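PDB 2FSJ: archaeal actin homolog from Thermoplasma acidophilum, which binds ATP and, when supplied with nucleoside triphosphates, polymerizes into bundles of helical filaments. Local coordinates for residues Gly25-Tyr30 with Leu336-Ala341; Thr33-Ile36 with Arg42-Phe45; Phe247-Glu252 with His256-Arg261; Gly306-Gly311 with Glu328-Ala333. One frame throughout, in Å; residues are numbered along the deposited sequence.

Contact 1: residues Gly25-Tyr30 with Leu336-Ala341; sequences GLDVGY and LGYRDA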
loop_
_atom_site.group_PDB
_atom_site.type_symbol
_atom_site.label_atom_id
_atom_site.label_comp_id
_atom_site.label_asym_id
_atom_site.label_seq_id
_atom_site.Cartn_x
_atom_site.Cartn_y
_atom_site.Cartn_z
ATOM N N GLY A 25 -8.687 2.095 -10.514
ATOM C CA GLY A 25 -7.357 1.823 -10.005
ATOM C C GLY A 25 -7.499 1.131 -8.661
ATOM O O GLY A 25 -8.338 1.477 -7.826
ATOM N N LEU A 26 -6.686 0.106 -8.441
ATOM C CA LEU A 26 -6.769 -0.666 -7.217
ATOM C C LEU A 26 -5.353 -0.940 -6.726
ATOM O O LEU A 26 -4.478 -1.262 -7.530
ATOM C CB LEU A 26 -7.497 -1.960 -7.470
ATOM C CG LEU A 26 -7.535 -3.052 -6.387
ATOM C CD1 LEU A 26 -8.277 -2.623 -5.129
ATOM C CD2 LEU A 26 -8.090 -4.356 -6.965
ATOM N N ASP A 27 -5.121 -0.752 -5.434
ATOM C CA ASP A 27 -3.813 -1.047 -4.836
ATOM C C ASP A 27 -4.053 -1.731 -3.514
ATOM O O ASP A 27 -4.489 -1.116 -2.564
ATOM C CB ASP A 27 -3.010 0.261 -4.721
ATOM C CG ASP A 27 -1.636 0.088 -4.097
ATOM O OD1 ASP A 27 -1.230 -1.050 -3.811
ATOM O OD2 ASP A 27 -0.880 1.062 -3.869
ATOM N N VAL A 28 -3.837 -3.034 -3.461
ATOM C CA VAL A 28 -4.070 -3.805 -2.227
ATOM C C VAL A 28 -2.716 -3.911 -1.498
ATOM O O VAL A 28 -1.915 -4.853 -1.718
ATOM C CB VAL A 28 -4.673 -5.200 -2.474
ATOM C CG1 VAL A 28 -4.980 -5.932 -1.155
ATOM C CG2 VAL A 28 -5.913 -5.089 -3.306
ATOM N N GLY A 29 -2.511 -2.942 -0.613
ATOM C CA GLY A 29 -1.314 -2.899 0.193
ATOM C C GLY A 29 -1.401 -3.856 1.371
ATOM O O GLY A 29 -2.498 -4.251 1.821
ATOM N N TYR A 30 -0.239 -4.190 1.913
ATOM C CA TYR A 30 -0.147 -4.940 3.194
ATOM C C TYR A 30 -0.948 -4.197 4.264
ATOM O O TYR A 30 -1.709 -4.795 5.063
ATOM C CB TYR A 30 1.339 -5.120 3.661
ATOM C CG TYR A 30 1.367 -5.632 5.082
ATOM C CD1 TYR A 30 1.114 -6.979 5.360
ATOM C CD2 TYR A 30 1.462 -4.748 6.153
ATOM C CE1 TYR A 30 1.024 -7.446 6.680
ATOM C CE2 TYR A 30 1.372 -5.214 7.500
ATOM C CZ TYR A 30 1.164 -6.566 7.748
ATOM O OH TYR A 30 1.059 -7.049 9.052
ATOM N N LEU A 336 -3.026 5.851 -8.357
ATOM C CA LEU A 336 -3.334 6.876 -9.384
ATOM C C LEU A 336 -2.611 6.560 -10.702
ATOM O O LEU A 336 -3.205 6.606 -11.757
ATOM C CB LEU A 336 -2.919 8.248 -8.865
ATOM C CG LEU A 336 -3.839 8.803 -7.787
ATOM C CD1 LEU A 336 -3.114 9.847 -6.956
ATOM C CD2 LEU A 336 -5.200 9.399 -8.374
ATOM N N GLY A 337 -1.336 6.149 -10.617
ATOM C CA GLY A 337 -0.601 5.704 -11.802
ATOM C C GLY A 337 -1.113 4.441 -12.436
ATOM O O GLY A 337 -1.106 4.323 -13.665
ATOM N N TYR A 338 -1.536 3.463 -11.613
ATOM C CA TYR A 338 -2.101 2.222 -12.101
ATOM C C TYR A 338 -3.377 2.493 -12.913
ATOM O O TYR A 338 -3.622 1.862 -13.942
ATOM C CB TYR A 338 -2.455 1.283 -10.942
ATOM C CG TYR A 338 -1.308 0.802 -10.079
ATOM C CD1 TYR A 338 0.001 0.759 -10.549
ATOM C CD2 TYR A 338 -1.558 0.312 -8.800
ATOM C CE1 TYR A 338 1.070 0.311 -9.715
ATOM C CE2 TYR A 338 -0.508 -0.115 -7.969
ATOM C CZ TYR A 338 0.799 -0.133 -8.461
ATOM O OH TYR A 338 1.815 -0.630 -7.640
ATOM N N ARG A 339 -4.172 3.429 -12.423
ATOM C CA ARG A 339 -5.431 3.728 -13.047
ATOM C C ARG A 339 -5.125 4.396 -14.376
ATOM O O ARG A 339 -5.709 4.018 -15.386
ATOM C CB ARG A 339 -6.311 4.643 -12.184
ATOM C CG ARG A 339 -7.739 4.684 -12.734
ATOM C CD ARG A 339 -8.507 5.970 -12.475
ATOM N NE ARG A 339 -9.806 5.960 -13.171
ATOM C CZ ARG A 339 -10.063 6.485 -14.377
ATOM N NH1 ARG A 339 -9.132 7.108 -15.092
ATOM N NH2 ARG A 339 -11.288 6.388 -14.866
ATOM N N ASP A 340 -4.209 5.363 -14.356
ATOM C CA ASP A 340 -3.746 6.057 -15.576
ATOM C C ASP A 340 -3.297 5.054 -16.647
ATOM O O ASP A 340 -3.689 5.156 -17.835
ATOM C CB ASP A 340 -2.584 7.035 -15.273
ATOM C CG ASP A 340 -3.020 8.333 -14.560
ATOM O OD1 ASP A 340 -4.240 8.564 -14.336
ATOM O OD2 ASP A 340 -2.177 9.195 -14.149
ATOM N N ALA A 341 -2.478 4.077 -16.249
ATOM C CA ALA A 341 -2.035 3.051 -17.185
ATOM C C ALA A 341 -3.179 2.216 -17.755
ATOM O O ALA A 341 -3.163 1.901 -18.950
ATOM C CB ALA A 341 -0.960 2.124 -16.565
HETATM O O HOH W 1 1.216 -2.079 -5.282
#
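Asp27 reaches from the strand to the Tyr338 ring on the helix, and going outward it meets first carbon packing, then a water. Its CB lies 4.1 Å from Tyr338 CE2. With CG anti to the backbone N (chi1 179°), the side chain carries the carboxylate obliquely past the same ring atom, Asp27 CG standing 4.0 Å from Tyr338 CE2 and the two planes 69° apart. Beyond this packing the polar atoms take over. Asp27 OD1 accepts a hydrogen bond from a water 3.0 Å away, and that water, in plane at the ring's edge, accepts one from Tyr338 OH at 2.8 Å. Asp27 OD2 makes a long, weak ion pair with Lys34. A phenol suits the position because its ring packs on the strand, with CD2 3.6 Å from Leu26 O, while its hydroxyl donates to the water. Gly25 fits by its smallness: its CA is 3.7 Å from Arg339 CB, and any side chain on it would clash there. This strand lies inside the mixed sheet of the N-terminal actin-like half, between strands 32-36 and 120-128. The C-terminal helix 333-343 packs on the face bearing Asp27, while Leu26 points the other way onto helix 101-111.

Contact 2: residues Thr33-Ile36 with Arg42-Phe45; sequences TKVI and RIIF
Thr33 and Phe45 pair through their backbones, as do Val35 and Ile43. These are the two hydrogen-bonded pairs of an antiparallel arrangement, with four N-H to O bonds, among them Thr33 N to Phe45 O at 2.9 Å. CA-H...O contacts lie between them, such as Ile44 CA to Thr33 O at 3.2 Å. At one end, with chi1 at 55°, Phe45 brings its ring beside Thr33, whose CB lies over one face, 27° off the ring normal, in a CH-pi contact. On the same face of the sheet the branched Val35 and Ile43 meet, CB to CB 4.0 Å. On the other side the aliphatic part of Lys34, bent at chi2 and chi3, lies alongside Ile44, CD to CD1 3.8 Å, while its NZ bonds to Asp32 O and a glycerol. An alanine here would remove the chain and amine, and would probably leave Ile44 less covered and the ATP site short of a positive charge. Next to it, Ile36 CD1 packs on Arg42 CG, whose guanidinium forms a salt bridge with Asp329. This beta hairpin of strands 32-36 and 42-52 carries ATP-binding Thr33 and Lys34 just after the turn from strand 22-28, where actin-fold proteins have their first phosphate-binding loop.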
loop_
_atom_site.group_PDB
_atom_site.type_symbol
_atom_site.label_atom_id
_atom_site.label_comp_id
_atom_site.label_asym_id
_atom_site.label_seq_id
_atom_site.Cartn_x
_atom_site.Cartn_y
_atom_site.Cartn_z
ATOM N N THR A 33 -5.855 -0.740 1.599
ATOM C CA THR A 33 -6.321 -0.961 0.233
ATOM C C THR A 33 -6.840 0.395 -0.242
ATOM O O THR A 33 -7.625 1.039 0.451
ATOM C CB THR A 33 -7.430 -2.074 0.262
ATOM O OG1 THR A 33 -6.803 -3.329 0.617
ATOM C CG2 THR A 33 -8.117 -2.286 -1.069
ATOM N N LYS A 34 -6.392 0.810 -1.416
ATOM C CA LYS A 34 -6.755 2.061 -2.044
ATOM C C LYS A 34 -7.458 1.775 -3.335
ATOM O O LYS A 34 -7.030 0.894 -4.086
ATOM C CB LYS A 34 -5.467 2.822 -2.402
ATOM C CG LYS A 34 -4.758 3.506 -1.234
ATOM C CD LYS A 34 -3.976 2.623 -0.317
ATOM C CE LYS A 34 -2.846 1.932 -1.006
ATOM N NZ LYS A 34 -1.971 1.144 -0.060
ATOM N N VAL A 35 -8.459 2.586 -3.629
ATOM C CA VAL A 35 -9.243 2.533 -4.851
ATOM C C VAL A 35 -9.380 3.945 -5.446
ATOM O O VAL A 35 -9.667 4.934 -4.716
ATOM C CB VAL A 35 -10.700 1.927 -4.554
ATOM C CG1 VAL A 35 -11.397 1.494 -5.824
ATOM C CG2 VAL A 35 -10.638 0.839 -3.532
ATOM N N ILE A 36 -9.166 4.063 -6.755
ATOM C CA ILE A 36 -9.447 5.275 -7.498
ATOM C C ILE A 36 -10.658 4.951 -8.354
ATOM O O ILE A 36 -10.595 4.130 -9.272
ATOM C CB ILE A 36 -8.266 5.705 -8.408
ATOM C CG1 ILE A 36 -6.934 5.715 -7.639
ATOM C CG2 ILE A 36 -8.548 7.127 -9.038
ATOM C CD1 ILE A 36 -6.864 6.614 -6.471
ATOM N N ARG A 42 -11.681 8.836 -4.358
ATOM C CA ARG A 42 -10.734 7.905 -3.786
ATOM C C ARG A 42 -11.364 7.223 -2.566
ATOM O O ARG A 42 -12.154 7.849 -1.832
ATOM C CB ARG A 42 -9.479 8.627 -3.336
ATOM C CG ARG A 42 -8.725 9.368 -4.414
ATOM C CD ARG A 42 -7.547 10.041 -3.861
ATOM N NE ARG A 42 -6.952 10.948 -4.820
ATOM C CZ ARG A 42 -5.827 11.641 -4.630
ATOM N NH1 ARG A 42 -5.121 11.490 -3.553
ATOM N NH2 ARG A 42 -5.395 12.478 -5.583
ATOM N N ILE A 43 -10.954 5.967 -2.324
ATOM C CA ILE A 43 -11.324 5.193 -1.145
ATOM C C ILE A 43 -10.038 4.588 -0.549
ATOM O O ILE A 43 -9.153 4.116 -1.284
ATOM C CB ILE A 43 -12.297 4.060 -1.566
ATOM C CG1 ILE A 43 -13.631 4.620 -2.102
ATOM C CG2 ILE A 43 -12.579 3.077 -0.439
ATOM C CD1 ILE A 43 -13.977 4.031 -3.418
ATOM N N ILE A 44 -9.931 4.592 0.758
ATOM C CA ILE A 44 -8.886 3.861 1.437
ATOM C C ILE A 44 -9.440 3.230 2.705
ATOM O O ILE A 44 -10.132 3.883 3.448
ATOM C CB ILE A 44 -7.651 4.772 1.744
ATOM C CG1 ILE A 44 -6.534 3.976 2.376
ATOM C CG2 ILE A 44 -8.046 6.022 2.672
ATOM C CD1 ILE A 44 -5.218 4.758 2.510
ATOM N N PHE A 45 -9.083 1.982 2.973
ATOM C CA PHE A 45 -9.471 1.348 4.210
ATOM C C PHE A 45 -8.426 0.319 4.579
ATOM O O PHE A 45 -7.738 -0.187 3.707
ATOM C CB PHE A 45 -10.878 0.688 4.125
ATOM C CG PHE A 45 -11.035 -0.326 2.965
ATOM C CD1 PHE A 45 -10.633 -1.607 3.076
ATOM C CD2 PHE A 45 -11.653 0.072 1.799
ATOM C CE1 PHE A 45 -10.812 -2.513 2.051
ATOM C CE2 PHE A 45 -11.785 -0.791 0.740
ATOM C CZ PHE A 45 -11.361 -2.093 0.868
#

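Contact 3: residues Phe247-Glu252 with His256-Arg261; sequences FDLAQE and HPVMFR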
loop_
_atom_site.group_PDB
_atom_site.type_symbol
_atom_site.label_atom_id
_atom_site.label_comp_id
_atom_site.label_asym_id
_atom_site.label_seq_id
_atom_site.Cartn_x
_atom_site.Cartn_y
_atom_site.Cartn_z
ATOM N N PHE A 247 -0.583 -3.466 19.187
ATOM C CA PHE A 247 0.147 -2.973 18.015
ATOM C C PHE A 247 -0.388 -1.645 17.508
ATOM O O PHE A 247 0.401 -0.727 17.293
ATOM C CB PHE A 247 0.132 -4.036 16.911
ATOM C CG PHE A 247 0.782 -3.599 15.622
ATOM C CD1 PHE A 247 2.083 -3.939 15.348
ATOM C CD2 PHE A 247 0.078 -2.847 14.693
ATOM C CE1 PHE A 247 2.692 -3.527 14.150
ATOM C CE2 PHE A 247 0.681 -2.439 13.503
ATOM C CZ PHE A 247 1.986 -2.795 13.233
ATOM N N ASP A 248 -1.711 -1.527 17.350
ATOM C CA ASP A 248 -2.328 -0.289 16.814
ATOM C C ASP A 248 -2.053 0.884 17.758
ATOM O O ASP A 248 -1.821 2.004 17.306
ATOM C CB ASP A 248 -3.840 -0.446 16.570
ATOM C CG ASP A 248 -4.152 -1.343 15.384
ATOM O OD1 ASP A 248 -3.381 -1.275 14.401
ATOM O OD2 ASP A 248 -5.118 -2.156 15.342
ATOM N N LEU A 249 -2.024 0.628 19.065
ATOM C CA LEU A 249 -1.718 1.707 20.017
ATOM C C LEU A 249 -0.243 2.124 19.966
ATOM O O LEU A 249 0.081 3.294 20.070
ATOM C CB LEU A 249 -2.060 1.273 21.441
ATOM C CG LEU A 249 -2.036 2.352 22.541
ATOM C CD1 LEU A 249 -2.940 3.553 22.235
ATOM C CD2 LEU A 249 -2.453 1.741 23.899
ATOM N N ALA A 250 0.653 1.154 19.833
ATOM C CA ALA A 250 2.073 1.438 19.650
ATOM C C ALA A 250 2.360 2.232 18.383
ATOM O O ALA A 250 3.206 3.081 18.373
ATOM C CB ALA A 250 2.872 0.126 19.607
ATOM N N GLN A 251 1.687 1.915 17.298
ATOM C CA GLN A 251 1.841 2.704 16.067
ATOM C C GLN A 251 1.470 4.180 16.326
ATOM O O GLN A 251 2.210 5.080 15.965
ATOM C CB GLN A 251 1.016 2.090 14.929
ATOM C CG GLN A 251 1.090 2.904 13.612
ATOM C CD GLN A 251 0.822 2.058 12.391
ATOM O OE1 GLN A 251 0.115 1.073 12.477
ATOM N NE2 GLN A 251 1.412 2.432 11.249
ATOM N N GLU A 252 0.380 4.422 17.048
ATOM C CA GLU A 252 0.015 5.797 17.430
ATOM C C GLU A 252 1.118 6.419 18.229
ATOM O O GLU A 252 1.461 7.568 18.020
ATOM C CB GLU A 252 -1.230 5.844 18.302
ATOM C CG GLU A 252 -2.531 5.411 17.674
ATOM C CD GLU A 252 -3.700 5.732 18.617
ATOM O OE1 GLU A 252 -3.673 6.841 19.229
ATOM O OE2 GLU A 252 -4.615 4.869 18.777
ATOM N N HIS A 256 2.632 10.563 18.757
ATOM C CA HIS A 256 2.279 11.260 19.992
ATOM C C HIS A 256 2.063 10.333 21.211
ATOM O O HIS A 256 1.698 9.163 21.075
ATOM C CB HIS A 256 1.029 12.125 19.778
ATOM C CG HIS A 256 -0.153 11.356 19.314
ATOM N ND1 HIS A 256 -0.415 11.130 17.980
ATOM C CD2 HIS A 256 -1.146 10.747 20.003
ATOM C CE1 HIS A 256 -1.514 10.404 17.867
ATOM N NE2 HIS A 256 -1.983 10.165 19.081
ATOM N N PRO A 257 2.212 10.882 22.409
ATOM C CA PRO A 257 2.034 10.052 23.612
ATOM C C PRO A 257 0.607 9.533 23.689
ATOM O O PRO A 257 -0.352 10.125 23.182
ATOM C CB PRO A 257 2.417 10.988 24.766
ATOM C CG PRO A 257 3.181 12.144 24.095
ATOM C CD PRO A 257 2.529 12.290 22.749
ATOM N N VAL A 258 0.490 8.344 24.254
ATOM C CA VAL A 258 -0.773 7.655 24.387
ATOM C C VAL A 258 -0.929 7.236 25.835
ATOM O O VAL A 258 0.046 7.196 26.588
ATOM C CB VAL A 258 -0.857 6.398 23.487
ATOM C CG1 VAL A 258 -0.819 6.789 21.978
ATOM C CG2 VAL A 258 0.264 5.346 23.845
ATOM N N MET A 259 -2.164 6.919 26.191
ATOM C CA MET A 259 -2.516 6.388 27.494
ATOM C C MET A 259 -2.741 4.897 27.363
ATOM O O MET A 259 -3.450 4.462 26.442
ATOM C CB MET A 259 -3.836 7.008 27.985
ATOM C CG MET A 259 -3.824 8.479 28.215
ATOM S SD MET A 259 -2.518 9.019 29.350
ATOM C CE MET A 259 -2.927 8.143 30.849
ATOM N N PHE A 260 -2.151 4.138 28.286
ATOM C CA PHE A 260 -2.372 2.704 28.415
ATOM C C PHE A 260 -2.341 2.339 29.911
ATOM O O PHE A 260 -1.422 2.722 30.635
ATOM C CB PHE A 260 -1.346 1.875 27.603
ATOM C CG PHE A 260 -1.639 0.394 27.613
ATOM C CD1 PHE A 260 -2.735 -0.117 26.906
ATOM C CD2 PHE A 260 -0.854 -0.489 28.361
ATOM C CE1 PHE A 260 -3.043 -1.479 26.941
ATOM C CE2 PHE A 260 -1.158 -1.870 28.402
ATOM C CZ PHE A 260 -2.254 -2.359 27.689
ATOM N N ARG A 261 -3.379 1.632 30.371
ATOM C CA ARG A 261 -3.555 1.307 31.800
ATOM C C ARG A 261 -3.239 2.519 32.707
ATOM O O ARG A 261 -2.428 2.450 33.634
ATOM C CB ARG A 261 -2.727 0.072 32.192
ATOM C CG ARG A 261 -3.162 -1.211 31.443
ATOM C CD ARG A 261 -2.674 -2.500 32.086
ATOM N NE ARG A 261 -2.785 -3.642 31.174
ATOM C CZ ARG A 261 -3.761 -4.556 31.175
ATOM N NH1 ARG A 261 -4.778 -4.496 32.045
ATOM N NH2 ARG A 261 -3.730 -5.545 30.283
#
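Leu249 overlaps Val258 and Phe260, dividing its two methyls between them. CD1 meets the branch point of Val258, CD1 to CB 3.7 Å, as the two side chains pass alongside, running opposite ways. CD2 reaches the Phe260 ring obliquely, 3.5 Å from CD1 of that ring. The torsion that sets CG opposite the backbone N (chi1 -170°) aims this fork at the strand, and a leucine suits the place because its forked end offers one methyl to each partner. An alanine in its place would lack both methyls and would probably open a gap beside Val258 and leave the Phe260 ring with less to rest against.

One turn on, Glu252 adds its own aliphatic part, CB lying 3.8 Å from Val258 CG1. Its carbonyl does the polar work: His256 N donates to Glu252 O at 3.3 Å, nearly straight. With chi1 at 58°, the His256 ring folds back so that the same oxygen stands over one of its faces, while Glu252 OE1 and His256 NE2 stay 3.7 Å apart, too far for a hydrogen bond.

This is surface packing: the axes of the helical segment 247-252 and strand 258-260 lie 148° apart, so they run roughly antiparallel. The strand pairs with 263-265 in a small hairpin, and Ala250 and Gln251, an ATP-binding residue, lie against Ile230 of helix 226-241.

Contact 4: residues Gly306-Gly311 with Glu328-Ala333; sequences GSNLIG and EDLQFA
Ser307 and Leu330 mark the nearest approach of the two backbones, yet their CA atoms are 8.1 Å apart, so side chains alone bridge the interval. Segment 306-311 is little more than one helical turn. Gly306 O takes two amides, Leu309 N at 2.9 Å and Ile310 N at 3.2 Å, and Gly311 N returns to Ser307 O at 2.9 Å. A side chain on Gly311 would run into that same Ser307 oxygen, which is consistent with a glycine there. Segment 328-333 is irregular until the last residue begins a helix; one bond within it joins Phe332 N to Asp329 O at 3.0 Å.

Leu330 reaches across with its two methyls. CD1 comes to the amide of Asn308, 3.3 Å from ND2 and 3.6 Å from CG, the leucine and asparagine pointing past one another from opposing sides. Asn308 is brought there by chi1 -82°, which sets CG beside its backbone N. The other methyl, Leu330 CD2, lies loosely against Ser307 CB at 4.4 Å. An apolar, branched leucine can thus touch both residues at van der Waals range without needing a polar partner. Serine suits its place by being short and polar, its OG being bonded to Val303 O.

Gly306, Ser307, Asn308 and Gln331 all belong to the ATP site, so Leu330, next to Gln331, probably borders it. Segment 306-311 follows strand 297-303, with Ile310 packed into helix 268-290. Segment 328-333 leads into helix 333-343, and its Asp329 is hydrogen-bonded to Tyr178 of helix 173-182.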
loop_
_atom_site.group_PDB
_atom_site.type_symbol
_atom_site.label_atom_id
_atom_site.label_comp_id
_atom_site.label_asym_id
_atom_site.label_seq_id
_atom_site.Cartn_x
_atom_site.Cartn_y
_atom_site.Cartn_z
ATOM N N GLY A 306 5.230 5.138 5.806
ATOM C CA GLY A 306 6.480 5.432 6.489
ATOM C C GLY A 306 7.155 6.745 6.108
ATOM O O GLY A 306 7.824 7.355 6.909
ATOM N N SER A 307 6.987 7.187 4.870
ATOM C CA SER A 307 7.610 8.424 4.433
ATOM C C SER A 307 7.016 9.675 5.161
ATOM O O SER A 307 7.683 10.680 5.280
ATOM C CB SER A 307 7.515 8.533 2.901
ATOM O OG SER A 307 8.354 7.562 2.249
ATOM N N ASN A 308 5.779 9.610 5.660
ATOM C CA ASN A 308 5.286 10.649 6.606
ATOM C C ASN A 308 6.158 10.843 7.830
ATOM O O ASN A 308 6.205 11.928 8.416
ATOM C CB ASN A 308 3.923 10.279 7.153
ATOM C CG ASN A 308 2.841 10.632 6.238
ATOM O OD1 ASN A 308 1.976 9.813 5.981
ATOM N ND2 ASN A 308 2.859 11.873 5.722
ATOM N N LEU A 309 6.795 9.765 8.261
ATOM C CA LEU A 309 7.633 9.789 9.448
ATOM C C LEU A 309 9.112 10.088 9.246
ATOM O O LEU A 309 9.757 10.667 10.127
ATOM C CB LEU A 309 7.528 8.432 10.134
ATOM C CG LEU A 309 6.146 8.181 10.740
ATOM C CD1 LEU A 309 5.992 6.724 11.104
ATOM C CD2 LEU A 309 5.922 9.105 11.967
ATOM N N ILE A 310 9.690 9.623 8.137
ATOM C CA ILE A 310 11.140 9.710 7.936
ATOM C C ILE A 310 11.547 10.154 6.505
ATOM O O ILE A 310 12.703 10.105 6.169
ATOM C CB ILE A 310 11.820 8.304 8.223
ATOM C CG1 ILE A 310 11.243 7.232 7.299
ATOM C CG2 ILE A 310 11.714 7.916 9.698
ATOM C CD1 ILE A 310 12.023 5.923 7.273
ATOM N N GLY A 311 10.602 10.487 5.648
ATOM C CA GLY A 311 10.898 10.741 4.231
ATOM C C GLY A 311 11.992 11.786 4.001
ATOM O O GLY A 311 12.888 11.620 3.134
ATOM N N GLU A 328 -1.810 15.023 0.183
ATOM C CA GLU A 328 -3.061 14.538 -0.410
ATOM C C GLU A 328 -2.853 13.300 -1.290
ATOM O O GLU A 328 -3.845 12.715 -1.723
ATOM C CB GLU A 328 -3.721 15.606 -1.275
ATOM N N ASP A 329 -1.593 12.885 -1.515
ATOM C CA ASP A 329 -1.264 11.883 -2.548
ATOM C C ASP A 329 -0.338 10.723 -2.122
ATOM O O ASP A 329 -0.258 9.748 -2.885
ATOM C CB ASP A 329 -0.673 12.575 -3.811
ATOM C CG ASP A 329 -1.726 13.321 -4.684
ATOM O OD1 ASP A 329 -2.958 13.212 -4.487
ATOM O OD2 ASP A 329 -1.409 14.073 -5.659
ATOM N N LEU A 330 0.361 10.777 -0.969
ATOM C CA LEU A 330 1.374 9.756 -0.622
ATOM C C LEU A 330 0.926 8.288 -0.645
ATOM O O LEU A 330 1.710 7.385 -0.964
ATOM C CB LEU A 330 1.912 9.934 0.816
ATOM C CG LEU A 330 3.140 10.791 1.127
ATOM C CD1 LEU A 330 3.339 10.837 2.656
ATOM C CD2 LEU A 330 4.373 10.326 0.424
ATOM N N GLN A 331 -0.283 8.072 -0.137
ATOM C CA GLN A 331 -0.838 6.739 -0.001
ATOM C C GLN A 331 -1.451 6.305 -1.309
ATOM O O GLN A 331 -1.672 5.144 -1.519
ATOM C CB GLN A 331 -1.883 6.707 1.133
ATOM C CG GLN A 331 -1.201 6.899 2.518
ATOM C CD GLN A 331 -1.370 5.766 3.554
ATOM O OE1 GLN A 331 -1.435 6.057 4.760
ATOM N NE2 GLN A 331 -1.378 4.508 3.119
ATOM N N PHE A 332 -1.691 7.248 -2.202
ATOM C CA PHE A 332 -2.419 6.979 -3.421
ATOM C C PHE A 332 -1.604 7.011 -4.692
ATOM O O PHE A 332 -2.130 6.703 -5.773
ATOM C CB PHE A 332 -3.538 8.015 -3.555
ATOM C CG PHE A 332 -4.692 7.764 -2.616
ATOM C CD1 PHE A 332 -5.626 6.771 -2.886
ATOM C CD2 PHE A 332 -4.843 8.545 -1.464
ATOM C CE1 PHE A 332 -6.685 6.545 -2.009
ATOM C CE2 PHE A 332 -5.937 8.331 -0.605
ATOM C CZ PHE A 332 -6.819 7.306 -0.882
ATOM N N ALA A 333 -0.349 7.406 -4.601
ATOM C CA ALA A 333 0.401 7.718 -5.819
ATOM C C ALA A 333 0.462 6.534 -6.764
ATOM O O ALA A 333 0.292 6.683 -8.003
ATOM C CB ALA A 333 1.821 8.255 -5.476
#

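Contacts 1 and 2 are buried and share one sheet, strands 22-28 and 32-36 being neighbours joined by backbone bonds. Contact 2 depends on regular strand pairing, whereas contact 1 sets a helix on that sheet with a water bridging a carboxylate and a phenol hydroxyl. Contact 4 is partly buried and rests on a few van der Waals touches; its 328-333 loop is tied to contact 2 by the Arg42 to Asp329 salt bridge. Contact 3 is a surface contact, about 31 Å from contact 1 between centres, mostly apolar with one backbone bond. Each pair of segments carries ATP-site residues, though in contacts 1 and 3 these take no part in the contact itself.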